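Type III restriction-modification enzyme EcoP15I Res subunit (Escherichia coli, PDB 4ZCF) pairs with the Mod subunit to recognise two inversely oriented CAGCAG sites and cleave DNA 25-27 base pairs downstream of one, using an N-terminal helicase-type domain that binds ATP. Local coordinates at residues K120-V124 / L184-S188; T146-E150 / A166-F170; D81-T86 / G253-S257. Residue numbers count along the deposited sequence, not the author numbering.

Contact 1. Residues K120-V124 / L184-S188; sequences KAGTV and LVINS. With AMP (adenosine monophosphate), chain H; nucleotides of chain E.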
loop_
_atom_site.group_PDB
_atom_site.type_symbol
_atom_site.label_atom_id
_atom_site.label_comp_id
_atom_site.label_asym_id
_atom_site.label_seq_id
_atom_site.Cartn_x
_atom_site.Cartn_y
_atom_site.Cartn_z
ATOM N N LYS C 120 11.893 -20.013 1.219
ATOM C CA LYS C 120 11.128 -18.922 0.592
ATOM C C LYS C 120 11.967 -17.655 0.529
ATOM O O LYS C 120 12.036 -17.047 -0.521
ATOM C CB LYS C 120 9.800 -18.649 1.337
ATOM C CG LYS C 120 8.800 -17.826 0.515
ATOM C CD LYS C 120 7.422 -17.791 1.153
ATOM C CE LYS C 120 7.187 -16.563 1.995
ATOM N NZ LYS C 120 5.805 -16.542 2.542
ATOM N N ALA C 121 12.649 -17.295 1.628
ATOM C CA ALA C 121 13.524 -16.119 1.698
ATOM C C ALA C 121 14.747 -16.235 0.771
ATOM O O ALA C 121 15.079 -15.264 0.088
ATOM C CB ALA C 121 13.947 -15.856 3.135
ATOM N N GLY C 122 15.362 -17.418 0.725
ATOM C CA GLY C 122 16.514 -17.714 -0.122
ATOM C C GLY C 122 16.177 -17.786 -1.600
ATOM O O GLY C 122 16.954 -17.312 -2.427
ATOM N N THR C 123 15.015 -18.376 -1.947
ATOM C CA THR C 123 14.530 -18.490 -3.339
ATOM C C THR C 123 14.215 -17.091 -3.896
ATOM O O THR C 123 14.639 -16.765 -4.998
ATOM C CB THR C 123 13.331 -19.482 -3.432
ATOM O OG1 THR C 123 13.754 -20.768 -2.968
ATOM C CG2 THR C 123 12.772 -19.614 -4.836
ATOM N N VAL C 124 13.496 -16.267 -3.110
ATOM C CA VAL C 124 13.119 -14.904 -3.483
ATOM C C VAL C 124 14.352 -13.999 -3.648
ATOM O O VAL C 124 14.473 -13.331 -4.673
ATOM C CB VAL C 124 12.021 -14.352 -2.531
ATOM C CG1 VAL C 124 11.783 -12.863 -2.722
ATOM C CG2 VAL C 124 10.718 -15.136 -2.713
ATOM N N LEU C 184 4.951 -16.939 -9.100
ATOM C CA LEU C 184 4.382 -16.968 -7.759
ATOM C C LEU C 184 5.183 -17.850 -6.809
ATOM O O LEU C 184 5.179 -19.072 -6.946
ATOM C CB LEU C 184 2.906 -17.397 -7.768
ATOM C CG LEU C 184 2.158 -17.171 -6.448
ATOM C CD1 LEU C 184 1.758 -15.724 -6.281
ATOM C CD2 LEU C 184 0.928 -18.038 -6.363
ATOM N N VAL C 185 5.848 -17.236 -5.837
ATOM C CA VAL C 185 6.583 -17.971 -4.807
ATOM C C VAL C 185 5.661 -18.066 -3.561
ATOM O O VAL C 185 5.195 -17.042 -3.052
ATOM C CB VAL C 185 7.968 -17.353 -4.492
ATOM C CG1 VAL C 185 8.811 -18.299 -3.637
ATOM C CG2 VAL C 185 8.705 -16.978 -5.777
ATOM N N ILE C 186 5.365 -19.308 -3.123
ATOM C CA ILE C 186 4.470 -19.646 -1.997
ATOM C C ILE C 186 5.033 -20.825 -1.176
ATOM O O ILE C 186 5.575 -21.773 -1.746
ATOM C CB ILE C 186 3.015 -19.935 -2.519
ATOM C CG1 ILE C 186 1.997 -20.054 -1.362
ATOM C CG2 ILE C 186 2.974 -21.166 -3.459
ATOM C CD1 ILE C 186 0.530 -19.869 -1.761
ATOM N N ASN C 187 4.900 -20.748 0.154
ATOM C CA ASN C 187 5.335 -21.789 1.090
ATOM C C ASN C 187 4.156 -22.702 1.456
ATOM O O ASN C 187 3.045 -22.447 1.005
ATOM C CB ASN C 187 6.043 -21.201 2.320
ATOM C CG ASN C 187 5.189 -20.295 3.166
ATOM O OD1 ASN C 187 4.632 -19.294 2.687
ATOM N ND2 ASN C 187 5.077 -20.626 4.447
ATOM N N SER C 188 4.412 -23.799 2.186
ATOM C CA SER C 188 3.404 -24.793 2.583
ATOM C C SER C 188 2.325 -24.246 3.517
ATOM O O SER C 188 1.147 -24.605 3.359
ATOM C CB SER C 188 4.072 -26.001 3.224
ATOM O OG SER C 188 4.915 -26.627 2.278
HETATM P P AMP H . 16.878 -24.019 -2.176
HETATM O O1P AMP H . 16.307 -24.817 -1.065
HETATM O O2P AMP H . 17.289 -25.048 -3.163
HETATM O O3P AMP H . 15.704 -23.370 -2.811
HETATM O "O5'" AMP H . 18.003 -22.980 -1.728
HETATM C "C5'" AMP H . 19.297 -23.032 -2.304
HETATM C "C4'" AMP H . 19.898 -21.669 -2.442
HETATM O "O4'" AMP H . 21.214 -21.753 -3.054
HETATM C "C3'" AMP H . 19.079 -20.827 -3.358
HETATM O "O3'" AMP H . 18.137 -20.084 -2.586
HETATM C "C2'" AMP H . 20.035 -19.974 -4.089
HETATM O "O2'" AMP H . 20.214 -18.719 -3.417
HETATM C "C1'" AMP H . 21.336 -20.708 -4.062
HETATM N N9 AMP H . 21.739 -21.222 -5.310
HETATM C C8 AMP H . 21.099 -22.193 -5.931
HETATM N N7 AMP H . 21.746 -22.499 -7.089
HETATM C C5 AMP H . 22.933 -21.634 -7.126
HETATM C C6 AMP H . 24.044 -21.396 -7.984
HETATM N N6 AMP H . 24.199 -22.123 -9.192
HETATM N N1 AMP H . 24.954 -20.452 -7.629
HETATM C C2 AMP H . 24.836 -19.743 -6.516
HETATM N N3 AMP H . 23.825 -19.909 -5.668
HETATM C C4 AMP H . 22.854 -20.823 -5.902
ATOM P P DT E 6 3.436 -18.530 7.369
ATOM O OP1 DT E 6 3.472 -18.444 5.894
ATOM O OP2 DT E 6 3.966 -17.398 8.149
ATOM O "O5'" DT E 6 1.939 -18.709 7.844
ATOM C "C5'" DT E 6 1.078 -19.794 7.569
ATOM C "C4'" DT E 6 -0.265 -19.588 8.267
ATOM O "O4'" DT E 6 -0.212 -20.008 9.650
ATOM C "C3'" DT E 6 -0.762 -18.149 8.281
ATOM O "O3'" DT E 6 -2.051 -18.125 7.724
ATOM C "C2'" DT E 6 -0.680 -17.696 9.740
ATOM C "C1'" DT E 6 -0.766 -19.019 10.491
ATOM N N1 DT E 6 -0.088 -19.089 11.829
ATOM C C2 DT E 6 -0.761 -19.690 12.866
ATOM O O2 DT E 6 -1.899 -20.104 12.760
ATOM N N3 DT E 6 -0.054 -19.774 14.044
ATOM C C4 DT E 6 1.237 -19.313 14.302
ATOM O O4 DT E 6 1.745 -19.433 15.427
ATOM C C5 DT E 6 1.907 -18.733 13.169
ATOM C C7 DT E 6 3.318 -18.233 13.325
ATOM C C6 DT E 6 1.222 -18.656 12.004
#
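Helix 117-128 lies on the parallel sheet with its 120-124 part running nearly antiparallel to strand segment 184-186, at 159° and an axis separation of 9.2 Å. The apolar half of the contact converges on one methyl group: Val185, with chi1 in the t well, sets its CG1 3.8 Å from Val124 CG2, 4.2 Å from Lys120 CG and 4.3 Å from Thr123 CG2. Thr123 is in the m rotamer, which turns OG1 back to a hydrogen bond with Ile119 O and leaves CG2 to face the sheet; the same OG1 also lies 3.3 Å from AMP O3P. Lys120 stretches with chi1 and chi2 both t, then bends at chi3 (96°, between wells), so that NZ clears Val185 and donates to Asn187 OD1 at 3.0 Å and to the carbonyl of Val149. Asn187, at the N-cap position of helix 188-191, adopts chi1 p and splits its amide: OD1 accepts from the lysine, while ND2 donates to OP1 of nucleotide DT6 of chain E at 3.1 Å. Gly122 takes no part in the packing on the strand, yet its O accepts a weak hydrogen bond from AMP O3' (3.0 Å), and a beta carbon here would crowd that hydroxyl. In this complex one short piece of structure thus faces AMP at the helix and a DNA backbone phosphate at Asn187; its framework, a helix packed on a parallel sheet, is that of a RecA-like domain.

Contact 2. Residues T146-E150 / A166-F170; sequences TYVVE and AIHDF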
loop_
_atom_site.group_PDB
_atom_site.type_symbol
_atom_site.label_atom_id
_atom_site.label_comp_id
_atom_site.label_asym_id
_atom_site.label_seq_id
_atom_site.Cartn_x
_atom_site.Cartn_y
_atom_site.Cartn_z
ATOM N N THR C 146 8.240 -11.278 -9.929
ATOM C CA THR C 146 8.100 -12.183 -8.801
ATOM C C THR C 146 7.027 -11.684 -7.848
ATOM O O THR C 146 7.010 -10.505 -7.501
ATOM C CB THR C 146 9.495 -12.537 -8.217
ATOM O OG1 THR C 146 9.370 -13.413 -7.094
ATOM C CG2 THR C 146 10.300 -11.319 -7.849
ATOM N N TYR C 147 6.088 -12.571 -7.495
ATOM C CA TYR C 147 4.949 -12.308 -6.620
ATOM C C TYR C 147 5.108 -13.254 -5.448
ATOM O O TYR C 147 5.022 -14.470 -5.606
ATOM C CB TYR C 147 3.611 -12.554 -7.365
ATOM C CG TYR C 147 3.542 -11.864 -8.709
ATOM C CD1 TYR C 147 3.982 -12.500 -9.863
ATOM C CD2 TYR C 147 3.075 -10.556 -8.822
ATOM C CE1 TYR C 147 3.966 -11.852 -11.097
ATOM C CE2 TYR C 147 3.034 -9.905 -10.056
ATOM C CZ TYR C 147 3.510 -10.548 -11.186
ATOM O OH TYR C 147 3.505 -9.918 -12.402
ATOM N N VAL C 148 5.391 -12.702 -4.281
ATOM C CA VAL C 148 5.638 -13.502 -3.096
ATOM C C VAL C 148 4.415 -13.496 -2.220
ATOM O O VAL C 148 3.991 -12.427 -1.807
ATOM C CB VAL C 148 6.918 -13.021 -2.351
ATOM C CG1 VAL C 148 7.307 -13.993 -1.239
ATOM C CG2 VAL C 148 8.074 -12.836 -3.329
ATOM N N VAL C 149 3.838 -14.696 -1.951
ATOM C CA VAL C 149 2.670 -14.884 -1.070
ATOM C C VAL C 149 3.163 -14.818 0.381
ATOM O O VAL C 149 3.954 -15.665 0.815
ATOM C CB VAL C 149 1.873 -16.179 -1.359
ATOM C CG1 VAL C 149 0.729 -16.354 -0.359
ATOM C CG2 VAL C 149 1.341 -16.193 -2.789
ATOM N N GLU C 150 2.715 -13.778 1.111
ATOM C CA GLU C 150 3.109 -13.517 2.495
ATOM C C GLU C 150 1.906 -13.418 3.416
ATOM O O GLU C 150 0.916 -12.774 3.082
ATOM C CB GLU C 150 3.916 -12.213 2.582
ATOM C CG GLU C 150 5.206 -12.205 1.778
ATOM C CD GLU C 150 5.636 -10.821 1.339
ATOM O OE1 GLU C 150 6.652 -10.321 1.872
ATOM O OE2 GLU C 150 4.959 -10.238 0.459
ATOM N N ALA C 166 -0.334 -10.724 -3.718
ATOM C CA ALA C 166 0.534 -11.524 -4.588
ATOM C C ALA C 166 -0.319 -12.305 -5.608
ATOM O O ALA C 166 -0.062 -12.194 -6.808
ATOM C CB ALA C 166 1.361 -12.482 -3.754
ATOM N N ILE C 167 -1.377 -13.017 -5.128
ATOM C CA ILE C 167 -2.328 -13.785 -5.945
ATOM C C ILE C 167 -3.111 -12.888 -6.939
ATOM O O ILE C 167 -3.069 -13.146 -8.147
ATOM C CB ILE C 167 -3.200 -14.766 -5.093
ATOM C CG1 ILE C 167 -2.312 -15.880 -4.498
ATOM C CG2 ILE C 167 -4.352 -15.392 -5.938
ATOM C CD1 ILE C 167 -2.594 -16.220 -3.116
ATOM N N HIS C 168 -3.760 -11.808 -6.439
ATOM C CA HIS C 168 -4.459 -10.825 -7.276
ATOM C C HIS C 168 -3.536 -10.393 -8.434
ATOM O O HIS C 168 -3.880 -10.623 -9.584
ATOM C CB HIS C 168 -4.914 -9.597 -6.449
ATOM C CG HIS C 168 -5.310 -8.428 -7.307
ATOM N ND1 HIS C 168 -4.457 -7.352 -7.498
ATOM C CD2 HIS C 168 -6.404 -8.256 -8.086
ATOM C CE1 HIS C 168 -5.073 -6.552 -8.354
ATOM N NE2 HIS C 168 -6.248 -7.054 -8.735
ATOM N N ASP C 169 -2.342 -9.850 -8.114
ATOM C CA ASP C 169 -1.329 -9.382 -9.071
ATOM C C ASP C 169 -0.817 -10.437 -10.044
ATOM O O ASP C 169 -0.559 -10.104 -11.193
ATOM C CB ASP C 169 -0.128 -8.783 -8.329
ATOM C CG ASP C 169 -0.418 -7.589 -7.432
ATOM O OD1 ASP C 169 -1.529 -7.014 -7.538
ATOM O OD2 ASP C 169 0.472 -7.219 -6.642
ATOM N N PHE C 170 -0.609 -11.686 -9.580
ATOM C CA PHE C 170 -0.101 -12.763 -10.419
ATOM C C PHE C 170 -1.175 -13.168 -11.431
ATOM O O PHE C 170 -0.885 -13.260 -12.618
ATOM C CB PHE C 170 0.385 -13.968 -9.561
ATOM C CG PHE C 170 0.777 -15.226 -10.325
ATOM C CD1 PHE C 170 2.035 -15.346 -10.901
ATOM C CD2 PHE C 170 -0.105 -16.301 -10.430
ATOM C CE1 PHE C 170 2.402 -16.514 -11.579
ATOM C CE2 PHE C 170 0.267 -17.475 -11.096
ATOM C CZ PHE C 170 1.511 -17.565 -11.683
#
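The knob of this contact is Ala166, whose CB fits against the backbone of Val148 and Val149: it sits 3.3 Å from Val148 O, 3.8 Å from both Val149 N and Val149 CG2, and 4.3 Å from Tyr147 CB. So small a side chain lets helix segment 166-170 settle 7.8 Å from the axis of strand segment 146-148, nearly antiparallel to it (153°). Beside that knob the Tyr147 ring forms a flat floor under the next helical turn. Phe170 CA stands over its face, a CH-pi contact 4.0 Å from the centroid and only 4° off the normal, while Asp169 CB approaches Tyr147 CD2 at 3.7 Å. Tyr147 CD1 lies 3.6 Å from Phe170 CD1, near that ring's plane; the two rings as a pair are oblique (70°). Past the alanine, Val149 CG2 fills the gap up to Ile167 CD1 (3.9 Å). The helix belongs to a beta-alpha-beta crossover from strand 143-148 to its neighbour 180-186. The tyrosine hydroxyl hydrogen-bonds with His182, outside the interface. With apolar and CH-pi packing but no polar bond between the two segments, their fit depends on complementary shape.

Contact 3. Residues D81-T86 / G253-S257; sequences DVSMET and GATFS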
loop_
_atom_site.group_PDB
_atom_site.type_symbol
_atom_site.label_atom_id
_atom_site.label_comp_id
_atom_site.label_asym_id
_atom_site.label_seq_id
_atom_site.Cartn_x
_atom_site.Cartn_y
_atom_site.Cartn_z
ATOM N N ASP C 81 10.173 -35.700 -12.569
ATOM C CA ASP C 81 11.132 -35.644 -11.465
ATOM C C ASP C 81 12.569 -35.405 -11.861
ATOM O O ASP C 81 13.065 -35.996 -12.820
ATOM C CB ASP C 81 11.028 -36.875 -10.567
ATOM C CG ASP C 81 9.676 -37.009 -9.912
ATOM O OD1 ASP C 81 9.074 -35.967 -9.576
ATOM O OD2 ASP C 81 9.228 -38.155 -9.710
ATOM N N VAL C 82 13.238 -34.537 -11.088
ATOM C CA VAL C 82 14.642 -34.166 -11.226
ATOM C C VAL C 82 15.278 -34.396 -9.856
ATOM O O VAL C 82 14.758 -33.917 -8.843
ATOM C CB VAL C 82 14.827 -32.702 -11.723
ATOM C CG1 VAL C 82 16.294 -32.300 -11.747
ATOM C CG2 VAL C 82 14.203 -32.491 -13.094
ATOM N N SER C 83 16.370 -35.165 -9.827
ATOM C CA SER C 83 17.094 -35.468 -8.605
ATOM C C SER C 83 18.507 -34.897 -8.671
ATOM O O SER C 83 19.312 -35.267 -9.530
ATOM C CB SER C 83 17.092 -36.965 -8.309
ATOM O OG SER C 83 17.739 -37.211 -7.072
ATOM N N MET C 84 18.774 -33.929 -7.792
ATOM C CA MET C 84 20.057 -33.235 -7.694
ATOM C C MET C 84 20.430 -33.138 -6.254
ATOM O O MET C 84 19.601 -32.732 -5.441
ATOM C CB MET C 84 19.971 -31.824 -8.291
ATOM C CG MET C 84 19.468 -31.802 -9.699
ATOM S SD MET C 84 20.332 -30.561 -10.629
ATOM C CE MET C 84 19.331 -30.463 -11.944
ATOM N N GLU C 85 21.671 -33.497 -5.920
ATOM C CA GLU C 85 22.131 -33.411 -4.530
ATOM C C GLU C 85 22.345 -31.954 -4.056
ATOM O O GLU C 85 22.419 -31.025 -4.871
ATOM C CB GLU C 85 23.378 -34.285 -4.300
ATOM C CG GLU C 85 23.525 -34.834 -2.887
ATOM C CD GLU C 85 22.275 -35.209 -2.104
ATOM O OE1 GLU C 85 21.736 -36.322 -2.310
ATOM O OE2 GLU C 85 21.872 -34.403 -1.234
ATOM N N THR C 86 22.397 -31.769 -2.724
ATOM C CA THR C 86 22.627 -30.477 -2.073
ATOM C C THR C 86 23.976 -29.897 -2.511
ATOM O O THR C 86 24.978 -30.618 -2.553
ATOM C CB THR C 86 22.466 -30.604 -0.541
ATOM O OG1 THR C 86 21.255 -31.320 -0.259
ATOM C CG2 THR C 86 22.430 -29.246 0.162
ATOM N N GLY C 253 14.789 -32.104 -5.960
ATOM C CA GLY C 253 15.367 -32.403 -4.665
ATOM C C GLY C 253 16.370 -33.522 -4.671
ATOM O O GLY C 253 16.688 -34.089 -5.717
ATOM N N ALA C 254 16.863 -33.832 -3.478
ATOM C CA ALA C 254 17.838 -34.876 -3.227
ATOM C C ALA C 254 17.159 -36.094 -2.566
ATOM O O ALA C 254 17.754 -37.179 -2.522
ATOM C CB ALA C 254 18.924 -34.323 -2.330
ATOM N N THR C 255 15.907 -35.909 -2.063
ATOM C CA THR C 255 15.132 -36.952 -1.382
ATOM C C THR C 255 13.734 -37.175 -1.978
ATOM O O THR C 255 12.917 -36.251 -2.041
ATOM C CB THR C 255 15.093 -36.722 0.141
ATOM O OG1 THR C 255 16.401 -36.396 0.600
ATOM C CG2 THR C 255 14.558 -37.929 0.906
ATOM N N PHE C 256 13.476 -38.424 -2.385
ATOM C CA PHE C 256 12.215 -38.907 -2.928
ATOM C C PHE C 256 11.873 -40.146 -2.079
ATOM O O PHE C 256 12.185 -41.294 -2.426
ATOM C CB PHE C 256 12.331 -39.203 -4.439
ATOM C CG PHE C 256 12.370 -37.983 -5.336
ATOM C CD1 PHE C 256 13.541 -37.249 -5.493
ATOM C CD2 PHE C 256 11.251 -37.595 -6.061
ATOM C CE1 PHE C 256 13.575 -36.124 -6.316
ATOM C CE2 PHE C 256 11.290 -36.475 -6.886
ATOM C CZ PHE C 256 12.455 -35.759 -7.021
ATOM N N SER C 257 11.312 -39.861 -0.890
ATOM C CA SER C 257 10.905 -40.810 0.150
ATOM C C SER C 257 9.614 -41.590 -0.216
ATOM O O SER C 257 9.205 -42.496 0.524
ATOM C CB SER C 257 10.728 -40.066 1.473
ATOM O OG SER C 257 9.778 -39.019 1.340
#
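Strand 79-84, which leads into the P-loop of this RecA-like helicase domain, pairs in parallel with the end of strand 248-253; the sequence Gly253-Ala254-Thr255 matches the usual place of helicase motif III. Ser83 bridges to Gly253, whose two peptide groups serve the residues flanking the serine: Met84 N donates to Gly253 O at 2.9 Å, and Gly253 N donates weakly to Val82 O at 3.4 Å. Gly253 O also takes a CA-H...O contact from Ser83 CA (3.2 Å). The pairing is not carried further; Ala254 N, 3.5 Å from Met84 O, makes no hydrogen bond to it. Backbone hydrogen bonds also tie Asp81 and Ser83 to strand 263-267 (Val264, Tyr265, Leu267). The Asp81 carboxylate is satisfied by a salt bridge to Arg251 and by the amide of Lys261, while its CG packs 3.5 Å from Phe256 CE2. At the other end Glu85 folds back: its OE2 accepts from Thr86 N (3.1 Å) and Thr86 OG1 (3.3 Å), and lies 3.1 Å from Ala254 CB.

Overall arrangement
All three contacts rest on one parallel seven-stranded sheet, that of the first RecA-like domain. Contacts 1 and 2 adjoin, their centres 11 Å apart: probable hydrogen bonds join Val185 N to Tyr147 O (2.9 Å) and Lys120 NZ to Val149 O (2.7 Å), and Val124 CG2 packs 3.6 Å from Val148 CG2. Contact 3 lies across the sheet, its centre about 18 Å from contact 1's and 27 Å from contact 2's. AMP lies beside both contacts 1 and 3: Gly122 and Thr123 touch it, the Thr123 side chain is about 4 Å from that of Asp226, and the side chains of Thr86 and, in contact 2, Val148 are about 7 and 12 Å from AMP.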